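Local atomic coordinates of LP04448p (Drosophila melanogaster, PDB entry 2QK2), a protein that probably binds tubulin through its TOG domains and tracks growing microtubule plus ends, as other members of the XMAP215/Dis1 family do. Residues A89-V100 / I125-Q134. Sequence-based numbering, arbitrary orientation.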
ATOM      1  N   ALA A  89     -12.671  -4.567   3.658  1.00 29.82           N
ATOM      2  CA  ALA A  89     -12.889  -3.871   2.391  1.00 29.87           C
ATOM      3  C   ALA A  89     -13.107  -2.384   2.666  1.00 29.63           C
ATOM      4  O   ALA A  89     -12.310  -1.764   3.365  1.00 29.15           O
ATOM      5  CB  ALA A  89     -14.090  -4.471   1.663  1.00 29.18           C
ATOM      6  N   LYS A  90     -14.189  -1.815   2.140  1.00 30.77           N
ATOM      7  CA  LYS A  90     -14.474  -0.393   2.340  1.00 32.67           C
ATOM      8  C   LYS A  90     -14.687  -0.021   3.801  1.00 32.39           C
ATOM      9  O   LYS A  90     -14.567   1.148   4.164  1.00 31.17           O
ATOM     10  CB  LYS A  90     -15.703   0.028   1.531  1.00 36.34           C
ATOM     11  CG  LYS A  90     -15.566  -0.184   0.027  1.00 42.61           C
ATOM     12  CD  LYS A  90     -14.557   0.761  -0.600  1.00 44.50           C
ATOM     13  CE  LYS A  90     -14.414   0.480  -2.090  1.00 48.28           C
ATOM     14  NZ  LYS A  90     -15.728   0.549  -2.797  1.00 49.02           N
ATOM     15  N   ARG A  91     -15.016  -1.004   4.637  1.00 32.29           N
ATOM     16  CA  ARG A  91     -15.221  -0.745   6.061  1.00 33.15           C
ATOM     17  C   ARG A  91     -13.908  -0.318   6.724  1.00 31.18           C
ATOM     18  O   ARG A  91     -13.897   0.084   7.887  1.00 31.31           O
ATOM     19  CB  ARG A  91     -15.757  -1.992   6.780  1.00 36.74           C
ATOM     20  CG  ARG A  91     -17.273  -2.199   6.742  1.00 40.30           C
ATOM     21  CD  ARG A  91     -17.740  -3.002   5.535  1.00 44.38           C
ATOM     22  NE  ARG A  91     -17.137  -4.336   5.460  1.00 47.23           N
ATOM     23  CZ  ARG A  91     -17.243  -5.280   6.395  1.00 48.79           C
ATOM     24  NH1 ARG A  91     -17.932  -5.057   7.508  1.00 49.54           N
ATOM     25  NH2 ARG A  91     -16.653  -6.457   6.215  1.00 47.87           N
ATOM     26  N   PHE A  92     -12.802  -0.403   5.987  1.00 28.72           N
ATOM     27  CA  PHE A  92     -11.495  -0.027   6.534  1.00 27.49           C
ATOM     28  C   PHE A  92     -11.158   1.440   6.270  1.00 26.59           C
ATOM     29  O   PHE A  92     -10.219   1.983   6.858  1.00 24.72           O
ATOM     30  CB  PHE A  92     -10.387  -0.917   5.931  1.00 26.04           C
ATOM     31  CG  PHE A  92      -9.066  -0.829   6.666  1.00 27.85           C
ATOM     32  CD1 PHE A  92      -8.820  -1.630   7.783  1.00 25.79           C
ATOM     33  CD2 PHE A  92      -8.089   0.086   6.268  1.00 23.47           C
ATOM     34  CE1 PHE A  92      -7.617  -1.519   8.498  1.00 25.59           C
ATOM     35  CE2 PHE A  92      -6.888   0.206   6.973  1.00 27.16           C
ATOM     36  CZ  PHE A  92      -6.650  -0.597   8.091  1.00 24.12           C
ATOM     37  N   SER A  93     -11.943   2.084   5.406  1.00 27.36           N
ATOM     38  CA  SER A  93     -11.697   3.472   5.015  1.00 28.36           C
ATOM     39  C   SER A  93     -11.317   4.450   6.120  1.00 30.09           C
ATOM     40  O   SER A  93     -10.423   5.275   5.933  1.00 28.86           O
ATOM     41  CB  SER A  93     -12.897   4.033   4.235  1.00 30.92           C
ATOM     42  OG  SER A  93     -14.040   4.174   5.059  1.00 32.12           O
ATOM     43  N   ASN A  94     -11.981   4.371   7.268  1.00 31.72           N
ATOM     44  CA  ASN A  94     -11.675   5.296   8.357  1.00 34.96           C
ATOM     45  C   ASN A  94     -10.292   5.155   8.987  1.00 33.28           C
ATOM     46  O   ASN A  94      -9.830   6.077   9.652  1.00 33.29           O
ATOM     47  CB  ASN A  94     -12.740   5.207   9.455  1.00 38.58           C
ATOM     48  CG  ASN A  94     -13.987   6.007   9.118  1.00 42.79           C
ATOM     49  OD1 ASN A  94     -13.898   7.159   8.683  1.00 44.71           O
ATOM     50  ND2 ASN A  94     -15.154   5.406   9.322  1.00 43.67           N
ATOM     51  N   TYR A  95      -9.636   4.017   8.780  1.00 32.41           N
ATOM     52  CA  TYR A  95      -8.302   3.793   9.346  1.00 30.85           C
ATOM     53  C   TYR A  95      -7.191   4.027   8.319  1.00 29.90           C
ATOM     54  O   TYR A  95      -6.024   4.199   8.680  1.00 29.81           O
ATOM     55  CB  TYR A  95      -8.185   2.360   9.879  1.00 30.08           C
ATOM     56  CG  TYR A  95      -9.347   1.925  10.746  1.00 30.00           C
ATOM     57  CD1 TYR A  95     -10.278   1.000  10.277  1.00 29.33           C
ATOM     58  CD2 TYR A  95      -9.530   2.458  12.025  1.00 30.08           C
ATOM     59  CE1 TYR A  95     -11.369   0.614  11.061  1.00 32.14           C
ATOM     60  CE2 TYR A  95     -10.622   2.079  12.820  1.00 30.08           C
ATOM     61  CZ  TYR A  95     -11.534   1.158  12.331  1.00 30.96           C
ATOM     62  OH  TYR A  95     -12.608   0.766  13.103  1.00 32.41           O
ATOM     63  N   ALA A  96      -7.565   4.046   7.042  1.00 28.49           N
ATOM     64  CA  ALA A  96      -6.617   4.211   5.939  1.00 27.64           C
ATOM     65  C   ALA A  96      -5.616   5.370   6.001  1.00 28.31           C
ATOM     66  O   ALA A  96      -4.407   5.149   5.930  1.00 29.08           O
ATOM     67  CB  ALA A  96      -7.381   4.266   4.611  1.00 25.99           C
ATOM     68  N   SER A  97      -6.104   6.598   6.125  1.00 27.96           N
ATOM     69  CA  SER A  97      -5.218   7.759   6.143  1.00 29.22           C
ATOM     70  C   SER A  97      -4.070   7.740   7.151  1.00 30.57           C
ATOM     71  O   SER A  97      -2.975   8.227   6.853  1.00 30.70           O
ATOM     72  CB  SER A  97      -6.034   9.037   6.326  1.00 30.26           C
ATOM     73  OG  SER A  97      -6.888   9.224   5.213  1.00 36.38           O
ATOM     74  N   ALA A  98      -4.308   7.198   8.340  1.00 30.42           N
ATOM     75  CA  ALA A  98      -3.261   7.145   9.354  1.00 32.38           C
ATOM     76  C   ALA A  98      -2.250   6.031   9.053  1.00 31.80           C
ATOM     77  O   ALA A  98      -1.086   6.118   9.445  1.00 35.11           O
ATOM     78  CB  ALA A  98      -3.881   6.945  10.738  1.00 31.77           C
ATOM     79  N   CYS A  99      -2.690   5.000   8.336  1.00 28.90           N
ATOM     80  CA  CYS A  99      -1.813   3.885   7.989  1.00 27.27           C
ATOM     81  C   CYS A  99      -0.845   4.172   6.843  1.00 26.51           C
ATOM     82  O   CYS A  99       0.329   3.816   6.917  1.00 26.93           O
ATOM     83  CB  CYS A  99      -2.636   2.650   7.605  1.00 26.49           C
ATOM     84  SG  CYS A  99      -3.489   1.819   8.958  1.00 28.87           S
ATOM     85  N   VAL A 100      -1.343   4.802   5.782  1.00 26.23           N
ATOM     86  CA  VAL A 100      -0.533   5.074   4.593  1.00 23.59           C
ATOM     87  C   VAL A 100       0.851   5.688   4.833  1.00 24.14           C
ATOM     88  O   VAL A 100       1.858   5.133   4.394  1.00 23.95           O
ATOM     89  CB  VAL A 100      -1.336   5.927   3.571  1.00 22.31           C
ATOM     90  CG1 VAL A 100      -0.433   6.386   2.426  1.00 22.13           C
ATOM     91  CG2 VAL A 100      -2.496   5.091   3.012  1.00 19.40           C
ATOM     92  N   ILE A 125      -4.996  -1.665   1.753  1.00 22.40           N
ATOM     93  CA  ILE A 125      -5.521  -0.443   2.338  1.00 21.54           C
ATOM     94  C   ILE A 125      -5.960   0.546   1.261  1.00 23.08           C
ATOM     95  O   ILE A 125      -6.978   1.233   1.410  1.00 21.40           O
ATOM     96  CB  ILE A 125      -4.473   0.200   3.269  1.00 20.95           C
ATOM     97  CG1 ILE A 125      -4.242  -0.724   4.473  1.00 20.89           C
ATOM     98  CG2 ILE A 125      -4.938   1.584   3.721  1.00 23.21           C
ATOM     99  CD1 ILE A 125      -3.265  -0.189   5.492  1.00 18.96           C
ATOM    100  N   TYR A 126      -5.207   0.605   0.165  1.00 22.37           N
ATOM    101  CA  TYR A 126      -5.548   1.510  -0.931  1.00 22.37           C
ATOM    102  C   TYR A 126      -6.964   1.252  -1.446  1.00 22.63           C
ATOM    103  O   TYR A 126      -7.697   2.185  -1.769  1.00 22.64           O
ATOM    104  CB  TYR A 126      -4.561   1.352  -2.093  1.00 22.06           C
ATOM    105  CG  TYR A 126      -4.932   2.200  -3.289  1.00 23.71           C
ATOM    106  CD1 TYR A 126      -4.861   3.590  -3.224  1.00 25.26           C
ATOM    107  CD2 TYR A 126      -5.406   1.616  -4.466  1.00 24.10           C
ATOM    108  CE1 TYR A 126      -5.261   4.388  -4.296  1.00 25.79           C
ATOM    109  CE2 TYR A 126      -5.809   2.406  -5.552  1.00 24.63           C
ATOM    110  CZ  TYR A 126      -5.735   3.792  -5.454  1.00 27.13           C
ATOM    111  OH  TYR A 126      -6.156   4.593  -6.499  1.00 29.32           O
ATOM    112  N   ALA A 127      -7.332  -0.022  -1.519  1.00 24.15           N
ATOM    113  CA  ALA A 127      -8.644  -0.433  -1.996  1.00 26.57           C
ATOM    114  C   ALA A 127      -9.792   0.219  -1.225  1.00 28.62           C
ATOM    115  O   ALA A 127     -10.901   0.351  -1.750  1.00 30.88           O
ATOM    116  CB  ALA A 127      -8.762  -1.956  -1.922  1.00 24.47           C
ATOM    117  N   SER A 128      -9.525   0.638   0.009  1.00 28.07           N
ATOM    118  CA  SER A 128     -10.549   1.261   0.845  1.00 26.48           C
ATOM    119  C   SER A 128     -10.518   2.779   0.770  1.00 27.03           C
ATOM    120  O   SER A 128     -11.341   3.448   1.389  1.00 29.57           O
ATOM    121  CB  SER A 128     -10.362   0.846   2.304  1.00 26.82           C
ATOM    122  OG  SER A 128      -9.265   1.538   2.889  1.00 25.43           O
ATOM    123  N   THR A 129      -9.572   3.333   0.026  1.00 26.38           N
ATOM    124  CA  THR A 129      -9.466   4.783  -0.066  1.00 26.24           C
ATOM    125  C   THR A 129      -9.191   5.201  -1.517  1.00 26.90           C
ATOM    126  O   THR A 129      -9.652   4.527  -2.440  1.00 28.14           O
ATOM    127  CB  THR A 129      -8.367   5.282   0.920  1.00 24.95           C
ATOM    128  OG1 THR A 129      -8.296   6.713   0.900  1.00 27.44           O
ATOM    129  CG2 THR A 129      -7.014   4.684   0.569  1.00 25.37           C
ATOM    130  N   SER A 130      -8.463   6.294  -1.736  1.00 28.00           N
ATOM    131  CA  SER A 130      -8.178   6.740  -3.106  1.00 28.90           C
ATOM    132  C   SER A 130      -6.927   7.602  -3.174  1.00 29.42           C
ATOM    133  O   SER A 130      -6.448   8.091  -2.147  1.00 28.70           O
ATOM    134  CB  SER A 130      -9.352   7.553  -3.649  1.00 30.94           C
ATOM    135  OG  SER A 130      -9.451   8.796  -2.965  1.00 32.05           O
ATOM    136  N   LEU A 131      -6.399   7.794  -4.383  1.00 28.54           N
ATOM    137  CA  LEU A 131      -5.207   8.622  -4.548  1.00 29.10           C
ATOM    138  C   LEU A 131      -5.539  10.061  -4.165  1.00 29.22           C
ATOM    139  O   LEU A 131      -4.710  10.768  -3.594  1.00 29.91           O
ATOM    140  CB  LEU A 131      -4.696   8.579  -5.996  1.00 28.52           C
ATOM    141  CG  LEU A 131      -4.117   7.271  -6.543  1.00 28.86           C
ATOM    142  CD1 LEU A 131      -3.712   7.476  -8.000  1.00 31.17           C
ATOM    143  CD2 LEU A 131      -2.911   6.828  -5.717  1.00 29.54           C
ATOM    144  N   GLU A 132      -6.756  10.493  -4.479  1.00 30.33           N
ATOM    145  CA  GLU A 132      -7.183  11.849  -4.150  1.00 31.28           C
ATOM    146  C   GLU A 132      -7.078  12.057  -2.637  1.00 31.37           C
ATOM    147  O   GLU A 132      -6.529  13.060  -2.173  1.00 31.58           O
ATOM    148  CB  GLU A 132      -8.628  12.071  -4.620  1.00 34.41           C
ATOM    149  CG  GLU A 132      -9.221  13.450  -4.307  1.00 38.02           C
ATOM    150  CD  GLU A 132      -8.476  14.603  -4.972  1.00 41.94           C
ATOM    151  OE1 GLU A 132      -8.228  14.551  -6.198  1.00 43.17           O
ATOM    152  OE2 GLU A 132      -8.146  15.580  -4.267  1.00 44.94           O
ATOM    153  N   ALA A 133      -7.582  11.092  -1.873  1.00 30.49           N
ATOM    154  CA  ALA A 133      -7.549  11.180  -0.415  1.00 30.79           C
ATOM    155  C   ALA A 133      -6.142  11.065   0.175  1.00 31.75           C
ATOM    156  O   ALA A 133      -5.837  11.693   1.191  1.00 32.72           O
ATOM    157  CB  ALA A 133      -8.448  10.106   0.188  1.00 28.41           C
ATOM    158  N   GLN A 134      -5.282  10.280  -0.467  1.00 32.18           N
ATOM    159  CA  GLN A 134      -3.924  10.070   0.036  1.00 31.06           C
ATOM    160  C   GLN A 134      -2.819  10.844  -0.678  1.00 31.50           C
ATOM    161  O   GLN A 134      -1.641  10.627  -0.394  1.00 31.36           O
ATOM    162  CB  GLN A 134      -3.586   8.579  -0.030  1.00 31.41           C
ATOM    163  CG  GLN A 134      -4.593   7.669   0.652  1.00 32.85           C
ATOM    164  CD  GLN A 134      -4.836   8.068   2.090  1.00 34.39           C
ATOM    165  OE1 GLN A 134      -3.896   8.369   2.821  1.00 36.22           O
ATOM    166  NE2 GLN A 134      -6.101   8.069   2.507  1.00 35.51           N
TER
HETATM  167  O   HOH W   1      -2.600   9.692   4.433  1.00 35.59           O
HETATM  168  O   HOH W   2      -6.260  12.030   3.977  1.00 47.13           O
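In this HEAT-repeat TOG domain, helix 93-105 packs against the end of helix 112-126, the turn after it and the start of helix 131-141, with A96 on I125 and S97 on Q134. The Q134 carboxamide supplies the polar link. Its NE2 donates to S97 OG at 3.0 Å, with an N-H...O angle of 168°; a second bond reaches T129 OG1, and both hydroxyls lie near the amide plane. Both amide hydrogens are therefore engaged, which fixes the flip of the group, while OE1 rests 3.6 Å from V100 CG2. A water between S97 OG and A133 O adds a bridge. With an alanine here in place of Q134, S97 OG and T129 OG1 would probably lose the donor they share, and a gap is likely to open beside V100. I125 carries the apolar side: CG2 lies 3.7 Å from A96 CB, and CD1 reaches C99 CB at 3.6 Å. CG1 approaches F92 CE2 obliquely at 3.8 Å, where L81 and A85 of helix 71-88 touch both side chains. At the turn, chi1 of 76° sets S128 OG between its own N and carbonyl carbon, from where it donates to I125 O at 2.7 Å, in the carbonyl plane, and meets the F92 ring edge. Such helix-to-turn packing between neighbouring helices is typical of the alpha-solenoid built from HEAT repeats in TOG domains.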